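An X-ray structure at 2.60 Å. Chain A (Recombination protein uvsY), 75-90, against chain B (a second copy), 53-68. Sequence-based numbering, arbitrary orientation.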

ATOM      1  N   MET A  75      -9.627  38.616  26.538  1.00 75.50           N
ATOM      2  CA  MET A  75     -10.932  39.278  26.608  1.00 78.22           C
ATOM      3  C   MET A  75     -11.861  38.848  25.467  1.00 74.88           C
ATOM      4  O   MET A  75     -13.011  39.284  25.417  1.00 75.84           O
ATOM      5  CB  MET A  75     -10.773  40.800  26.615  1.00 70.18           C
ATOM      6  N   ASP A  76     -11.359  38.015  24.551  1.00 63.28           N
ATOM      7  CA  ASP A  76     -12.223  37.279  23.628  1.00 62.33           C
ATOM      8  C   ASP A  76     -12.600  36.009  24.338  1.00 71.77           C
ATOM      9  O   ASP A  76     -11.761  35.128  24.550  1.00 97.19           O
ATOM     10  CB  ASP A  76     -11.546  36.913  22.300  1.00 62.31           C
ATOM     11  CG  ASP A  76     -10.716  38.036  21.711  1.00 67.69           C
ATOM     12  OD1 ASP A  76      -9.513  37.792  21.476  1.00 64.23           O
ATOM     13  OD2 ASP A  76     -11.261  39.130  21.445  1.00 75.74           O
ATOM     14  N   ARG A  77     -13.853  35.891  24.712  1.00 63.05           N
ATOM     15  CA  ARG A  77     -14.275  34.716  25.436  1.00 60.95           C
ATOM     16  C   ARG A  77     -14.485  33.572  24.443  1.00 59.38           C
ATOM     17  O   ARG A  77     -15.600  33.314  24.021  1.00 76.18           O
ATOM     18  CB  ARG A  77     -15.540  35.046  26.225  1.00 63.27           C
ATOM     19  CG  ARG A  77     -15.356  36.266  27.148  1.00 68.14           C
ATOM     20  CD  ARG A  77     -16.591  37.161  27.250  1.00 77.88           C
ATOM     21  NE  ARG A  77     -16.599  38.248  26.260  1.00 90.75           N
ATOM     22  CZ  ARG A  77     -16.102  39.473  26.465  1.00 91.78           C
ATOM     23  NH1 ARG A  77     -15.537  39.778  27.633  1.00 86.78           N
ATOM     24  NH2 ARG A  77     -16.169  40.398  25.502  1.00 85.03           N
ATOM     25  N   TYR A  78     -13.409  32.903  24.045  1.00 57.32           N
ATOM     26  CA  TYR A  78     -13.533  31.856  23.034  1.00 56.23           C
ATOM     27  C   TYR A  78     -14.111  30.587  23.642  1.00 56.12           C
ATOM     28  O   TYR A  78     -13.729  30.190  24.732  1.00 55.89           O
ATOM     29  CB  TYR A  78     -12.184  31.559  22.366  1.00 54.42           C
ATOM     30  CG  TYR A  78     -11.694  32.625  21.393  1.00 57.69           C
ATOM     31  CD1 TYR A  78     -10.471  33.250  21.584  1.00 54.48           C
ATOM     32  CD2 TYR A  78     -12.455  33.008  20.291  1.00 56.39           C
ATOM     33  CE1 TYR A  78     -10.017  34.218  20.717  1.00 55.43           C
ATOM     34  CE2 TYR A  78     -12.003  33.982  19.419  1.00 57.46           C
ATOM     35  CZ  TYR A  78     -10.781  34.580  19.640  1.00 56.95           C
ATOM     36  OH  TYR A  78     -10.302  35.543  18.790  1.00 58.44           O
ATOM     37  N   GLU A  79     -15.037  29.962  22.924  1.00 56.81           N
ATOM     38  CA  GLU A  79     -15.739  28.780  23.397  1.00 57.42           C
ATOM     39  C   GLU A  79     -15.021  27.511  22.982  1.00 56.16           C
ATOM     40  O   GLU A  79     -14.090  27.559  22.183  1.00 62.88           O
ATOM     41  CB  GLU A  79     -17.164  28.765  22.866  1.00 59.48           C
ATOM     42  CG  GLU A  79     -17.887  30.069  23.049  1.00 61.12           C
ATOM     43  CD  GLU A  79     -19.383  29.927  22.876  1.00 63.65           C
ATOM     44  OE1 GLU A  79     -19.887  30.199  21.769  1.00 64.91           O
ATOM     45  OE2 GLU A  79     -20.062  29.542  23.850  1.00 81.18           O
ATOM     46  N   LYS A  80     -15.460  26.376  23.528  1.00 58.20           N
ATOM     47  CA  LYS A  80     -14.807  25.091  23.296  1.00 56.40           C
ATOM     48  C   LYS A  80     -14.803  24.751  21.806  1.00 56.26           C
ATOM     49  O   LYS A  80     -13.812  24.246  21.288  1.00 55.11           O
ATOM     50  CB  LYS A  80     -15.480  23.978  24.109  1.00 58.25           C
ATOM     51  N   SER A  81     -15.890  25.078  21.107  1.00 57.78           N
ATOM     52  CA  SER A  81     -15.994  24.808  19.670  1.00 58.43           C
ATOM     53  C   SER A  81     -15.051  25.657  18.825  1.00 57.05           C
ATOM     54  O   SER A  81     -14.774  25.313  17.682  1.00 57.41           O
ATOM     55  CB  SER A  81     -17.423  25.027  19.180  1.00 61.05           C
ATOM     56  OG  SER A  81     -17.756  26.401  19.180  1.00 61.34           O
ATOM     57  N   GLU A  82     -14.552  26.750  19.385  1.00 55.91           N
ATOM     58  CA  GLU A  82     -13.699  27.663  18.643  1.00 55.13           C
ATOM     59  C   GLU A  82     -12.220  27.426  18.948  1.00 54.13           C
ATOM     60  O   GLU A  82     -11.336  27.913  18.236  1.00 52.39           O
ATOM     61  CB  GLU A  82     -14.076  29.110  18.960  1.00 55.94           C
ATOM     62  CG  GLU A  82     -15.541  29.417  18.711  1.00 58.42           C
ATOM     63  CD  GLU A  82     -15.933  30.825  19.112  1.00 64.57           C
ATOM     64  OE1 GLU A  82     -15.665  31.203  20.275  1.00 69.11           O
ATOM     65  OE2 GLU A  82     -16.503  31.556  18.263  1.00 69.52           O
ATOM     66  N   MET A  83     -11.956  26.642  19.985  1.00 52.29           N
ATOM     67  CA  MET A  83     -10.620  26.563  20.548  1.00 50.77           C
ATOM     68  C   MET A  83      -9.559  25.964  19.599  1.00 49.88           C
ATOM     69  O   MET A  83      -8.440  26.470  19.556  1.00 48.89           O
ATOM     70  CB  MET A  83     -10.682  25.786  21.868  1.00 51.02           C
ATOM     71  CG  MET A  83      -9.650  26.219  22.922  1.00 53.17           C
ATOM     72  SD  MET A  83      -9.474  28.004  23.245  1.00 60.75           S
ATOM     73  CE  MET A  83     -10.950  28.384  24.160  1.00 52.18           C
ATOM     74  N   LYS A  84      -9.888  24.922  18.828  1.00 50.57           N
ATOM     75  CA  LYS A  84      -8.902  24.365  17.886  1.00 50.11           C
ATOM     76  C   LYS A  84      -8.425  25.409  16.877  1.00 53.10           C
ATOM     77  O   LYS A  84      -7.220  25.548  16.652  1.00 50.41           O
ATOM     78  CB  LYS A  84      -9.445  23.148  17.132  1.00 51.57           C
ATOM     79  CG  LYS A  84      -9.294  21.831  17.867  1.00 66.73           C
ATOM     80  CD  LYS A  84      -9.923  20.686  17.074  1.00 80.52           C
ATOM     81  CE  LYS A  84      -9.736  19.338  17.775  1.00 88.98           C
ATOM     82  NZ  LYS A  84      -9.916  18.162  16.854  1.00 90.25           N
ATOM     83  N   THR A  85      -9.361  26.144  16.277  1.00 54.65           N
ATOM     84  CA  THR A  85      -9.001  27.215  15.345  1.00 51.83           C
ATOM     85  C   THR A  85      -8.155  28.282  16.024  1.00 50.77           C
ATOM     86  O   THR A  85      -7.173  28.752  15.466  1.00 58.98           O
ATOM     87  CB  THR A  85     -10.236  27.894  14.738  1.00 54.05           C
ATOM     88  OG1 THR A  85     -11.009  26.923  14.041  1.00 55.58           O
ATOM     89  CG2 THR A  85      -9.826  28.983  13.760  1.00 55.31           C
ATOM     90  N   VAL A  86      -8.534  28.657  17.234  1.00 50.40           N
ATOM     91  CA  VAL A  86      -7.840  29.726  17.933  1.00 51.17           C
ATOM     92  C   VAL A  86      -6.415  29.308  18.301  1.00 52.95           C
ATOM     93  O   VAL A  86      -5.460  30.060  18.085  1.00 58.77           O
ATOM     94  CB  VAL A  86      -8.633  30.160  19.192  1.00 50.44           C
ATOM     95  CG1 VAL A  86      -7.793  31.051  20.098  1.00 50.33           C
ATOM     96  CG2 VAL A  86      -9.891  30.890  18.768  1.00 52.25           C
ATOM     97  N   LEU A  87      -6.278  28.103  18.840  1.00 47.83           N
ATOM     98  CA  LEU A  87      -4.974  27.563  19.200  1.00 55.19           C
ATOM     99  C   LEU A  87      -4.049  27.408  17.987  1.00 56.31           C
ATOM    100  O   LEU A  87      -2.860  27.728  18.066  1.00 52.57           O
ATOM    101  CB  LEU A  87      -5.134  26.215  19.898  1.00 46.83           C
ATOM    102  CG  LEU A  87      -5.581  26.337  21.345  1.00 47.30           C
ATOM    103  CD1 LEU A  87      -5.719  24.971  21.953  1.00 47.80           C
ATOM    104  CD2 LEU A  87      -4.594  27.205  22.121  1.00 47.31           C
ATOM    105  N   SER A  88      -4.583  26.925  16.869  1.00 47.30           N
ATOM    106  CA  SER A  88      -3.746  26.703  15.700  1.00 47.53           C
ATOM    107  C   SER A  88      -3.208  28.011  15.130  1.00 52.81           C
ATOM    108  O   SER A  88      -2.177  28.011  14.459  1.00 54.14           O
ATOM    109  CB  SER A  88      -4.510  25.942  14.624  1.00 48.65           C
ATOM    110  OG  SER A  88      -4.945  24.681  15.098  1.00 53.94           O
ATOM    111  N   ALA A  89      -3.885  29.125  15.420  1.00 54.40           N
ATOM    112  CA  ALA A  89      -3.482  30.430  14.893  1.00 50.15           C
ATOM    113  C   ALA A  89      -2.651  31.235  15.888  1.00 49.88           C
ATOM    114  O   ALA A  89      -2.081  32.265  15.542  1.00 51.19           O
ATOM    115  CB  ALA A  89      -4.703  31.228  14.478  1.00 51.93           C
ATOM    116  N   ASP A  90      -2.588  30.766  17.121  1.00 48.68           N
ATOM    117  CA  ASP A  90      -1.880  31.479  18.175  1.00 48.92           C
ATOM    118  C   ASP A  90      -0.388  31.645  17.858  1.00 49.16           C
ATOM    119  O   ASP A  90       0.249  30.703  17.390  1.00 50.64           O
ATOM    120  CB  ASP A  90      -2.065  30.738  19.494  1.00 48.05           C
ATOM    121  CG  ASP A  90      -1.348  31.397  20.634  1.00 51.30           C
ATOM    122  OD1 ASP A  90      -1.954  32.277  21.274  1.00 53.04           O
ATOM    123  OD2 ASP A  90      -0.184  31.029  20.891  1.00 52.24           O
TER
ATOM    124  N   LYS B  53      -2.948  29.931   6.218  1.00 47.46           N
ATOM    125  CA  LYS B  53      -4.309  29.436   6.216  1.00 45.57           C
ATOM    126  C   LYS B  53      -4.886  29.352   7.618  1.00 49.79           C
ATOM    127  O   LYS B  53      -6.039  29.717   7.838  1.00 58.08           O
ATOM    128  CB  LYS B  53      -4.359  28.066   5.536  1.00 46.17           C
ATOM    129  CG  LYS B  53      -5.744  27.491   5.333  1.00 47.77           C
ATOM    130  CD  LYS B  53      -5.634  26.182   4.595  1.00 56.57           C
ATOM    131  CE  LYS B  53      -6.965  25.490   4.467  1.00 65.40           C
ATOM    132  NZ  LYS B  53      -6.801  24.175   3.775  1.00 72.47           N
ATOM    133  N   LYS B  54      -4.066  28.932   8.579  1.00 47.11           N
ATOM    134  CA  LYS B  54      -4.554  28.801   9.935  1.00 48.81           C
ATOM    135  C   LYS B  54      -4.767  30.154  10.593  1.00 51.53           C
ATOM    136  O   LYS B  54      -5.524  30.263  11.560  1.00 60.02           O
ATOM    137  CB  LYS B  54      -3.542  28.011  10.766  1.00 49.92           C
ATOM    138  CG  LYS B  54      -3.362  26.574  10.372  1.00 50.31           C
ATOM    139  CD  LYS B  54      -2.509  25.840  11.384  1.00 52.20           C
ATOM    140  CE  LYS B  54      -2.199  24.416  10.927  1.00 52.90           C
ATOM    141  NZ  LYS B  54      -1.440  23.657  11.957  1.00 68.69           N
ATOM    142  N   VAL B  55      -4.264  31.205   9.962  1.00 48.10           N
ATOM    143  CA  VAL B  55      -4.430  32.545  10.498  1.00 51.59           C
ATOM    144  C   VAL B  55      -5.661  33.150   9.870  1.00 51.25           C
ATOM    145  O   VAL B  55      -6.450  33.818  10.542  1.00 55.12           O
ATOM    146  CB  VAL B  55      -3.183  33.417  10.240  1.00 48.64           C
ATOM    147  CG1 VAL B  55      -3.472  34.863  10.524  1.00 49.82           C
ATOM    148  CG2 VAL B  55      -2.009  32.922  11.085  1.00 49.79           C
ATOM    149  N   ALA B  56      -5.848  32.836   8.592  1.00 50.14           N
ATOM    150  CA  ALA B  56      -7.001  33.285   7.827  1.00 53.53           C
ATOM    151  C   ALA B  56      -8.261  32.659   8.406  1.00 52.98           C
ATOM    152  O   ALA B  56      -9.318  33.291   8.443  1.00 53.59           O
ATOM    153  CB  ALA B  56      -6.846  32.930   6.359  1.00 48.25           C
ATOM    154  N   LEU B  57      -8.141  31.399   8.822  1.00 49.61           N
ATOM    155  CA  LEU B  57      -9.254  30.679   9.415  1.00 51.51           C
ATOM    156  C   LEU B  57      -9.696  31.352  10.696  1.00 55.85           C
ATOM    157  O   LEU B  57     -10.891  31.457  10.954  1.00 64.32           O
ATOM    158  CB  LEU B  57      -8.881  29.224   9.671  1.00 51.94           C
ATOM    159  CG  LEU B  57      -9.014  28.414   8.383  1.00 59.71           C
ATOM    160  CD1 LEU B  57      -8.459  27.019   8.532  1.00 58.36           C
ATOM    161  CD2 LEU B  57     -10.481  28.365   7.967  1.00 53.65           C
ATOM    162  N   LYS B  58      -8.742  31.776  11.517  1.00 52.09           N
ATOM    163  CA  LYS B  58      -9.092  32.484  12.736  1.00 49.51           C
ATOM    164  C   LYS B  58      -9.658  33.868  12.420  1.00 56.89           C
ATOM    165  O   LYS B  58     -10.603  34.324  13.068  1.00 56.66           O
ATOM    166  CB  LYS B  58      -7.914  32.588  13.697  1.00 52.72           C
ATOM    167  CG  LYS B  58      -8.371  33.151  15.025  1.00 51.23           C
ATOM    168  CD  LYS B  58      -7.242  33.636  15.861  1.00 55.63           C
ATOM    169  CE  LYS B  58      -7.761  34.260  17.127  1.00 48.33           C
ATOM    170  NZ  LYS B  58      -8.105  35.658  16.801  1.00 44.89           N
ATOM    171  N   ALA B  59      -9.087  34.537  11.423  1.00 55.17           N
ATOM    172  CA  ALA B  59      -9.601  35.843  11.028  1.00 51.72           C
ATOM    173  C   ALA B  59     -11.046  35.662  10.600  1.00 55.39           C
ATOM    174  O   ALA B  59     -11.910  36.465  10.965  1.00 57.19           O
ATOM    175  CB  ALA B  59      -8.781  36.467   9.914  1.00 52.21           C
ATOM    176  N   ARG B  60     -11.325  34.591   9.866  1.00 57.80           N
ATOM    177  CA  ARG B  60     -12.685  34.363   9.420  1.00 62.21           C
ATOM    178  C   ARG B  60     -13.601  34.076  10.616  1.00 62.36           C
ATOM    179  O   ARG B  60     -14.744  34.551  10.648  1.00 65.19           O
ATOM    180  CB  ARG B  60     -12.752  33.221   8.402  1.00 65.57           C
ATOM    181  CG  ARG B  60     -14.171  32.876   8.013  1.00 70.97           C
ATOM    182  CD  ARG B  60     -14.284  32.344   6.605  1.00 83.84           C
ATOM    183  NE  ARG B  60     -13.668  31.027   6.474  1.00 98.17           N
ATOM    184  CZ  ARG B  60     -14.302  29.878   6.690  1.00 97.38           C
ATOM    185  NH1 ARG B  60     -15.582  29.886   7.048  1.00108.04           N
ATOM    186  NH2 ARG B  60     -13.658  28.724   6.543  1.00 81.22           N
ATOM    187  N   LEU B  61     -13.102  33.334  11.606  1.00 59.82           N
ATOM    188  CA  LEU B  61     -13.888  33.041  12.806  1.00 60.47           C
ATOM    189  C   LEU B  61     -14.243  34.316  13.570  1.00 59.56           C
ATOM    190  O   LEU B  61     -15.367  34.483  14.025  1.00 62.12           O
ATOM    191  CB  LEU B  61     -13.124  32.092  13.733  1.00 58.17           C
ATOM    192  CG  LEU B  61     -13.843  31.584  14.994  1.00 59.63           C
ATOM    193  CD1 LEU B  61     -13.558  30.117  15.239  1.00 60.37           C
ATOM    194  CD2 LEU B  61     -13.507  32.388  16.227  1.00 57.35           C
ATOM    195  N   ASP B  62     -13.267  35.208  13.693  1.00 56.37           N
ATOM    196  CA  ASP B  62     -13.438  36.502  14.356  1.00 55.68           C
ATOM    197  C   ASP B  62     -14.312  37.476  13.589  1.00 61.38           C
ATOM    198  O   ASP B  62     -15.015  38.275  14.200  1.00 75.70           O
ATOM    199  CB  ASP B  62     -12.085  37.164  14.622  1.00 53.81           C
ATOM    200  CG  ASP B  62     -11.353  36.543  15.792  1.00 58.34           C
ATOM    201  OD1 ASP B  62     -11.978  35.809  16.599  1.00 53.91           O
ATOM    202  OD2 ASP B  62     -10.145  36.816  15.913  1.00 49.50           O
ATOM    203  N   TYR B  63     -14.242  37.434  12.256  1.00 66.89           N
ATOM    204  CA  TYR B  63     -15.016  38.340  11.410  1.00 62.86           C
ATOM    205  C   TYR B  63     -16.492  38.048  11.618  1.00 66.65           C
ATOM    206  O   TYR B  63     -17.308  38.963  11.770  1.00 68.51           O
ATOM    207  CB  TYR B  63     -14.639  38.181   9.945  1.00 64.71           C
ATOM    208  CG  TYR B  63     -15.545  38.943   9.012  1.00 69.14           C
ATOM    209  CD1 TYR B  63     -15.414  40.318   8.876  1.00 71.96           C
ATOM    210  CD2 TYR B  63     -16.534  38.299   8.276  1.00 74.02           C
ATOM    211  CE1 TYR B  63     -16.233  41.030   8.038  1.00 73.52           C
ATOM    212  CE2 TYR B  63     -17.363  39.004   7.432  1.00 78.72           C
ATOM    213  CZ  TYR B  63     -17.208  40.376   7.315  1.00 89.15           C
ATOM    214  OH  TYR B  63     -18.024  41.114   6.474  1.00 99.37           O
ATOM    215  N   TYR B  64     -16.839  36.766  11.593  1.00 68.29           N
ATOM    216  CA  TYR B  64     -18.187  36.346  11.943  1.00 72.26           C
ATOM    217  C   TYR B  64     -18.116  36.335  13.468  1.00 77.71           C
ATOM    218  O   TYR B  64     -17.045  36.582  14.009  1.00 97.98           O
ATOM    219  CB  TYR B  64     -18.523  35.005  11.302  1.00 75.67           C
ATOM    220  CG  TYR B  64     -18.502  35.149   9.790  1.00 78.64           C
ATOM    221  CD1 TYR B  64     -19.424  35.967   9.123  1.00 84.46           C
ATOM    222  CD2 TYR B  64     -17.505  34.539   9.031  1.00 83.85           C
ATOM    223  CE1 TYR B  64     -19.378  36.127   7.738  1.00 86.35           C
ATOM    224  CE2 TYR B  64     -17.449  34.691   7.648  1.00 82.32           C
ATOM    225  CZ  TYR B  64     -18.383  35.483   7.008  1.00 87.58           C
ATOM    226  OH  TYR B  64     -18.313  35.620   5.637  1.00 92.25           O
ATOM    227  N   SER B  65     -19.197  36.089  14.185  1.00 72.80           N
ATOM    228  CA  SER B  65     -19.128  36.116  15.668  1.00 78.74           C
ATOM    229  C   SER B  65     -18.690  37.468  16.245  1.00 68.62           C
ATOM    230  O   SER B  65     -18.478  37.583  17.449  1.00 67.59           O
ATOM    231  CB  SER B  65     -18.169  35.062  16.244  1.00 68.70           C
ATOM    232  OG  SER B  65     -16.818  35.393  15.974  1.00 64.32           O
ATOM    233  N   GLY B  66     -18.486  38.458  15.385  1.00 67.97           N
ATOM    234  CA  GLY B  66     -18.342  39.838  15.807  1.00 66.86           C
ATOM    235  C   GLY B  66     -17.130  40.315  16.572  1.00 63.12           C
ATOM    236  O   GLY B  66     -17.240  41.247  17.356  1.00 63.32           O
ATOM    237  N   ARG B  67     -15.966  39.742  16.308  1.00 81.83           N
ATOM    238  CA  ARG B  67     -14.762  40.159  17.010  1.00 79.60           C
ATOM    239  C   ARG B  67     -13.806  40.894  16.065  1.00 80.64           C
ATOM    240  O   ARG B  67     -13.917  40.781  14.849  1.00 91.39           O
ATOM    241  CB  ARG B  67     -14.084  38.955  17.643  1.00 72.97           C
ATOM    242  CG  ARG B  67     -14.995  38.144  18.562  1.00 71.77           C
ATOM    243  CD  ARG B  67     -14.205  37.076  19.310  1.00 65.46           C
ATOM    244  NE  ARG B  67     -14.808  35.749  19.182  1.00 66.60           N
ATOM    245  CZ  ARG B  67     -15.260  35.023  20.200  1.00 63.85           C
ATOM    246  NH1 ARG B  67     -15.793  33.833  19.979  1.00 58.94           N
ATOM    247  NH2 ARG B  67     -15.177  35.485  21.442  1.00 71.29           N
ATOM    248  N   GLY B  68     -12.904  41.698  16.613  1.00 81.15           N
ATOM    249  CA  GLY B  68     -11.983  42.460  15.781  1.00 83.07           C
ATOM    250  C   GLY B  68     -11.704  43.865  16.295  1.00 90.46           C
ATOM    251  O   GLY B  68     -12.487  44.413  17.075  1.00 95.62           O
TER

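How do the two backbones meet? Helix 83-89 of chain A crosses helix 53-63 of chain B at 133° between their N-to-C directions, more antiparallel than parallel, with axes 8.4 Å apart at closest approach. The backbones draw together toward the end of the chain A helix: CA of Thr A85 lies 5.9 Å from CA of Lys B58, and CA of Ala A89 only 5.0 Å from CA of Val B55.

What fills the space where the backbones are close? From chain A, two small side chains, Ala A89 and Thr A85, both with CA-to-CB bonds directed toward chain B. The CB of Ala A89 sits 3.2 Å from the backbone O of Lys B54 and 3.6 Å from CB of Lys B58, while CG2 of Thr A85 packs 3.7 Å from CA of Lys B58.

How does Tyr A78 engage chain B? Its OH donates to OD1 of Asp B62 (2.8 Å) and accepts from NZ of Lys B58 (3.0 Å). That same NZ forms a salt bridge with OD2 of Asp B62 (2.5 Å), so the hydroxyl joins an existing charged pair. The ring's CE2 also meets CD2 of Leu B61 at 3.9 Å.

What holds Arg B67? NH1 forms a salt bridge with OE1 of Glu A82 (2.6 Å), and NH2 makes a weak hydrogen bond to O of Arg A77 (3.4 Å). Both oxygens lie at the guanidinium edge, near its plane, while CE2 of Tyr A78 lies over one face.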